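Local atomic coordinates of 3,4-dihydroxy-2-butanone 4-phosphate synthase (Candida albicans, PDB entry 1TKS), a protein that catalyses the conversion of D-ribulose 5-phosphate to formate and 3,4-dihydroxy-2-butanone 4-phosphate in riboflavin biosynthesis. Residues C165-D170 against D179-F184; G56-P61 against H104-T109. All coordinates share one frame; numbering follows the deposited sequence.

Interaction 1 (C165-D170 against D179-F184); sequences CELVRD and DDCIQF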
loop_
_atom_site.group_PDB
_atom_site.type_symbol
_atom_site.label_atom_id
_atom_site.label_comp_id
_atom_site.label_asym_id
_atom_site.label_seq_id
_atom_site.Cartn_x
_atom_site.Cartn_y
_atom_site.Cartn_z
ATOM N N CYS B 165 -8.685 4.183 2.410
ATOM C CA CYS B 165 -8.043 3.607 1.230
ATOM C C CYS B 165 -9.017 3.665 0.062
ATOM O O CYS B 165 -10.227 3.565 0.253
ATOM C CB CYS B 165 -7.590 2.169 1.488
ATOM S SG CYS B 165 -6.176 1.705 0.419
ATOM N N GLU B 166 -8.469 3.819 -1.141
ATOM C CA GLU B 166 -9.248 3.945 -2.376
ATOM C C GLU B 166 -9.874 2.661 -2.907
ATOM O O GLU B 166 -9.185 1.658 -3.078
ATOM C CB GLU B 166 -8.373 4.525 -3.495
ATOM C CG GLU B 166 -7.623 5.805 -3.164
ATOM C CD GLU B 166 -6.303 5.562 -2.449
ATOM O OE1 GLU B 166 -5.526 6.526 -2.307
ATOM O OE2 GLU B 166 -6.041 4.416 -2.029
ATOM N N LEU B 167 -11.174 2.699 -3.188
ATOM C CA LEU B 167 -11.851 1.528 -3.740
ATOM C C LEU B 167 -11.387 1.299 -5.177
ATOM O O LEU B 167 -11.293 2.243 -5.962
ATOM C CB LEU B 167 -13.368 1.734 -3.722
ATOM C CG LEU B 167 -14.068 1.436 -2.395
ATOM C CD1 LEU B 167 -15.443 2.072 -2.394
ATOM C CD2 LEU B 167 -14.160 -0.069 -2.180
ATOM N N VAL B 168 -11.097 0.048 -5.517
ATOM C CA VAL B 168 -10.653 -0.285 -6.869
ATOM C C VAL B 168 -11.457 -1.450 -7.436
ATOM O O VAL B 168 -11.819 -2.389 -6.717
ATOM C CB VAL B 168 -9.142 -0.648 -6.920
ATOM C CG1 VAL B 168 -8.305 0.507 -6.388
ATOM C CG2 VAL B 168 -8.871 -1.918 -6.134
ATOM N N ARG B 169 -11.737 -1.375 -8.734
ATOM C CA ARG B 169 -12.500 -2.406 -9.436
ATOM C C ARG B 169 -11.675 -3.672 -9.615
ATOM O O ARG B 169 -10.494 -3.611 -9.951
ATOM C CB ARG B 169 -12.922 -1.903 -10.818
ATOM C CG ARG B 169 -13.955 -0.788 -10.812
ATOM C CD ARG B 169 -13.888 0.008 -12.110
ATOM N NE ARG B 169 -13.941 -0.842 -13.297
ATOM C CZ ARG B 169 -15.029 -1.480 -13.719
ATOM N NH1 ARG B 169 -14.979 -2.237 -14.807
ATOM N NH2 ARG B 169 -16.169 -1.360 -13.054
ATOM N N ASP B 170 -12.299 -4.825 -9.406
ATOM C CA ASP B 170 -11.590 -6.086 -9.568
ATOM C C ASP B 170 -11.363 -6.430 -11.039
ATOM O O ASP B 170 -10.418 -7.144 -11.374
ATOM C CB ASP B 170 -12.365 -7.220 -8.893
ATOM C CG ASP B 170 -12.514 -7.009 -7.400
ATOM O OD1 ASP B 170 -11.493 -6.775 -6.733
ATOM O OD2 ASP B 170 -13.654 -7.063 -6.902
ATOM N N ASP B 179 -21.036 5.432 -9.655
ATOM C CA ASP B 179 -21.890 4.304 -9.988
ATOM C C ASP B 179 -21.384 3.002 -9.390
ATOM O O ASP B 179 -22.152 2.239 -8.805
ATOM C CB ASP B 179 -22.041 4.173 -11.504
ATOM C CG ASP B 179 -23.051 5.154 -12.070
ATOM O OD1 ASP B 179 -23.638 5.916 -11.277
ATOM O OD2 ASP B 179 -23.262 5.161 -13.300
ATOM N N ASP B 180 -20.090 2.747 -9.520
ATOM C CA ASP B 180 -19.533 1.523 -8.967
ATOM C C ASP B 180 -19.567 1.553 -7.440
ATOM O O ASP B 180 -19.707 0.512 -6.802
ATOM C CB ASP B 180 -18.107 1.309 -9.477
ATOM C CG ASP B 180 -18.072 0.711 -10.878
ATOM O OD1 ASP B 180 -16.992 0.697 -11.501
ATOM O OD2 ASP B 180 -19.130 0.244 -11.355
ATOM N N CYS B 181 -19.452 2.740 -6.853
ATOM C CA CYS B 181 -19.495 2.852 -5.397
ATOM C C CYS B 181 -20.888 2.534 -4.879
ATOM O O CYS B 181 -21.041 1.912 -3.827
ATOM C CB CYS B 181 -19.092 4.258 -4.947
ATOM S SG CYS B 181 -17.324 4.613 -5.148
ATOM N N ILE B 182 -21.901 2.986 -5.612
ATOM C CA ILE B 182 -23.290 2.736 -5.246
ATOM C C ILE B 182 -23.513 1.227 -5.274
ATOM O O ILE B 182 -24.121 0.656 -4.371
ATOM C CB ILE B 182 -24.250 3.428 -6.244
ATOM C CG1 ILE B 182 -24.123 4.944 -6.106
ATOM C CG2 ILE B 182 -25.682 2.968 -6.007
ATOM C CD1 ILE B 182 -24.953 5.731 -7.098
ATOM N N GLN B 183 -22.997 0.584 -6.317
ATOM C CA GLN B 183 -23.114 -0.862 -6.462
ATOM C C GLN B 183 -22.407 -1.576 -5.308
ATOM O O GLN B 183 -22.939 -2.528 -4.733
ATOM C CB GLN B 183 -22.511 -1.294 -7.804
ATOM C CG GLN B 183 -21.836 -2.654 -7.805
ATOM C CD GLN B 183 -22.778 -3.778 -7.454
ATOM O OE1 GLN B 183 -23.782 -3.995 -8.129
ATOM N NE2 GLN B 183 -22.458 -4.507 -6.390
ATOM N N PHE B 184 -21.210 -1.101 -4.973
ATOM C CA PHE B 184 -20.413 -1.685 -3.896
ATOM C C PHE B 184 -21.136 -1.519 -2.560
ATOM O O PHE B 184 -21.173 -2.437 -1.736
ATOM C CB PHE B 184 -19.042 -1.002 -3.835
ATOM C CG PHE B 184 -18.066 -1.680 -2.913
ATOM C CD1 PHE B 184 -17.285 -2.744 -3.361
ATOM C CD2 PHE B 184 -17.947 -1.272 -1.588
ATOM C CE1 PHE B 184 -16.401 -3.393 -2.501
ATOM C CE2 PHE B 184 -17.070 -1.911 -0.719
ATOM C CZ PHE B 184 -16.295 -2.976 -1.175
HETATM O O HOH W 1 -18.727 -2.286 -13.111
#
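F184 carries its CG anti to the backbone N (chi1 -170°), which swings the ring off helix 178-188 and over to L167, a residue that points toward the helix. The two methyls of L167 divide the work. L167 CD2 sits over the middle of one face of the F184 ring, 3.8 Å from the centroid and close to the ring normal, a CH-pi contact; CD1 turns to the thiol of the preceding helical turn, with L167 CD1 4.2 Å from C181 SG. The neighbours I22 and Y53 also pack against F184, Y53 edge-to-face.

Further along the chain the chemistry changes. A bend about CG-CD (chi3 51°) lets R169 bring the edge of its guanidinium to D180, forming a salt bridge of 2.7 Å between R169 NH2 and D180 OD1, with OD1 somewhat tilted from the guanidinium plane. The two planar groups lie nearly parallel, but the bond is bent, with an N-H...O angle of 144°; NH2 comes to the syn side of OD1, tilted well out of the carboxylate plane. A water spans the pair, accepting from R169 NH2 at 2.7 Å and donating to D180 OD2 at 3.1 Å, so both carboxylate oxygens are engaged. D172 takes R169 NE in a second salt bridge, which helps fix the guanidinium's rotation. Apolar where it is buried and ionic where it is partly exposed, this contact packs helix 178-188 against the chain leaving strand 162-166, which pairs with strand 34-38 in the mixed sheet of the alpha/beta fold of DHBP synthase.

Interaction 2 (G56-P61 against H104-T109); sequences GYVCVP and HDRALT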
loop_
_atom_site.group_PDB
_atom_site.type_symbol
_atom_site.label_atom_id
_atom_site.label_comp_id
_atom_site.label_asym_id
_atom_site.label_seq_id
_atom_site.Cartn_x
_atom_site.Cartn_y
_atom_site.Cartn_z
ATOM N N GLY B 56 -4.733 -0.825 -1.358
ATOM C CA GLY B 56 -3.824 -1.414 -0.392
ATOM C C GLY B 56 -2.868 -0.426 0.253
ATOM O O GLY B 56 -2.178 -0.771 1.209
ATOM N N TYR B 57 -2.811 0.795 -0.273
ATOM C CA TYR B 57 -1.950 1.844 0.281
ATOM C C TYR B 57 -2.775 2.423 1.428
ATOM O O TYR B 57 -3.296 3.532 1.340
ATOM C CB TYR B 57 -1.684 2.916 -0.791
ATOM C CG TYR B 57 -0.373 3.659 -0.640
ATOM C CD1 TYR B 57 0.841 2.981 -0.707
ATOM C CD2 TYR B 57 -0.344 5.042 -0.455
ATOM C CE1 TYR B 57 2.053 3.657 -0.597
ATOM C CE2 TYR B 57 0.868 5.730 -0.342
ATOM C CZ TYR B 57 2.059 5.030 -0.415
ATOM O OH TYR B 57 3.266 5.688 -0.318
ATOM N N VAL B 58 -2.887 1.652 2.507
ATOM C CA VAL B 58 -3.702 2.036 3.657
ATOM C C VAL B 58 -3.111 3.138 4.523
ATOM O O VAL B 58 -2.000 3.015 5.047
ATOM C CB VAL B 58 -4.017 0.796 4.531
ATOM C CG1 VAL B 58 -4.877 1.190 5.719
ATOM C CG2 VAL B 58 -4.752 -0.250 3.689
ATOM N N CYS B 59 -3.884 4.210 4.675
ATOM C CA CYS B 59 -3.476 5.377 5.445
ATOM C C CYS B 59 -4.300 5.576 6.708
ATOM O O CYS B 59 -5.461 5.168 6.784
ATOM C CB CYS B 59 -3.565 6.624 4.562
ATOM S SG CYS B 59 -2.482 6.571 3.106
ATOM N N VAL B 60 -3.687 6.214 7.699
ATOM C CA VAL B 60 -4.356 6.462 8.962
ATOM C C VAL B 60 -4.353 7.945 9.318
ATOM O O VAL B 60 -3.389 8.462 9.882
ATOM C CB VAL B 60 -3.703 5.647 10.104
ATOM C CG1 VAL B 60 -4.352 5.996 11.436
ATOM C CG2 VAL B 60 -3.852 4.153 9.826
ATOM N N PRO B 61 -5.432 8.657 8.955
ATOM C CA PRO B 61 -5.539 10.086 9.257
ATOM C C PRO B 61 -5.535 10.309 10.768
ATOM O O PRO B 61 -6.252 9.629 11.503
ATOM C CB PRO B 61 -6.874 10.465 8.629
ATOM C CG PRO B 61 -6.916 9.598 7.424
ATOM C CD PRO B 61 -6.454 8.256 7.969
ATOM N N HIS B 104 -3.710 -8.453 10.291
ATOM C CA HIS B 104 -3.690 -8.410 11.753
ATOM C C HIS B 104 -2.786 -7.294 12.262
ATOM O O HIS B 104 -3.173 -6.524 13.141
ATOM C CB HIS B 104 -3.191 -9.746 12.312
ATOM C CG HIS B 104 -2.735 -9.671 13.739
ATOM N ND1 HIS B 104 -3.547 -9.997 14.801
ATOM C CD2 HIS B 104 -1.556 -9.271 14.273
ATOM C CE1 HIS B 104 -2.887 -9.802 15.932
ATOM N NE2 HIS B 104 -1.680 -9.362 15.638
ATOM N N ASP B 105 -1.578 -7.223 11.712
ATOM C CA ASP B 105 -0.606 -6.220 12.120
ATOM C C ASP B 105 -1.019 -4.799 11.747
ATOM O O ASP B 105 -0.940 -3.890 12.581
ATOM C CB ASP B 105 0.768 -6.542 11.524
ATOM C CG ASP B 105 1.426 -7.758 12.177
ATOM O OD1 ASP B 105 0.782 -8.423 13.013
ATOM O OD2 ASP B 105 2.592 -8.042 11.843
ATOM N N ARG B 106 -1.456 -4.592 10.509
ATOM C CA ARG B 106 -1.872 -3.254 10.102
ATOM C C ARG B 106 -3.078 -2.785 10.903
ATOM O O ARG B 106 -3.181 -1.604 11.229
ATOM C CB ARG B 106 -2.151 -3.188 8.592
ATOM C CG ARG B 106 -0.866 -3.063 7.779
ATOM C CD ARG B 106 -1.088 -2.527 6.377
ATOM N NE ARG B 106 -1.494 -3.555 5.422
ATOM C CZ ARG B 106 -1.682 -3.316 4.127
ATOM N NH1 ARG B 106 -1.502 -2.089 3.651
ATOM N NH2 ARG B 106 -2.031 -4.296 3.304
ATOM N N ALA B 107 -3.978 -3.703 11.242
ATOM C CA ALA B 107 -5.146 -3.334 12.031
ATOM C C ALA B 107 -4.705 -2.955 13.445
ATOM O O ALA B 107 -5.187 -1.973 14.008
ATOM C CB ALA B 107 -6.137 -4.493 12.079
ATOM N N LEU B 108 -3.786 -3.735 14.011
ATOM C CA LEU B 108 -3.281 -3.472 15.358
ATOM C C LEU B 108 -2.576 -2.125 15.407
ATOM O O LEU B 108 -2.769 -1.349 16.342
ATOM C CB LEU B 108 -2.316 -4.583 15.802
ATOM C CG LEU B 108 -1.560 -4.440 17.132
ATOM C CD1 LEU B 108 -2.542 -4.193 18.273
ATOM C CD2 LEU B 108 -0.747 -5.708 17.403
ATOM N N THR B 109 -1.761 -1.842 14.399
ATOM C CA THR B 109 -1.050 -0.574 14.359
ATOM C C THR B 109 -2.043 0.582 14.260
ATOM O O THR B 109 -1.890 1.604 14.932
ATOM C CB THR B 109 -0.079 -0.524 13.168
ATOM O OG1 THR B 109 0.957 -1.493 13.368
ATOM C CG2 THR B 109 0.543 0.859 13.032
HETATM O O HOH W 2 -0.621 0.503 4.544
#
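A buried arginine at the subunit interface ties helix 103-114 to the turn that leads into strand 59-63. The guanidinium of R106 meets the backbone of that turn edge-on: R106 NH1 donates to G56 O at 2.9 Å, with an N-H...O angle of 152°, and the donor lies in the carbonyl plane. The same nitrogen also donates to a water 2.9 Å from R106 NH1, which in turn donates to V58 O at 2.9 Å. NH1 thus serves two carbonyls on either side of Y57, the centre of an inverse gamma turn, one directly and the other through water. V58 points its side chain at the arginine, and V58 CG2 comes to 3.7 Å from R106 NH1, obliquely to the guanidinium. A bend about CG-CD (chi3 -83°) carries the head of R106 to the turn.

The other terminal nitrogen, R106 NH2, bonds to S55 O of the second subunit, so a single side chain links the turns of both copies. Helix 44-52 touches both partners, V58 through M47 and R106 through V51, while strand 162-166 covers V58 with V163 and C165.

In the fold
Both contacts join a helix to a segment at one end of a strand, and in both an arginine supplies the polar link. In interaction 1 the arginine pairs with a carboxylate at a partly exposed margin, beside a buried apolar patch. Interaction 2 lies nearer the centre of the chain, with all its touching residues buried, and there the arginine answers backbone carbonyls instead of an acid. Their centres are about 19 Å apart, but the first segments of the two meet: C165 SG packs 3.4 Å from G56 N. Strands 162-166 and 59-63 also share backbone hydrogen bonds through C59 and I164. Both contacts reach the second subunit, interaction 2 by a hydrogen bond.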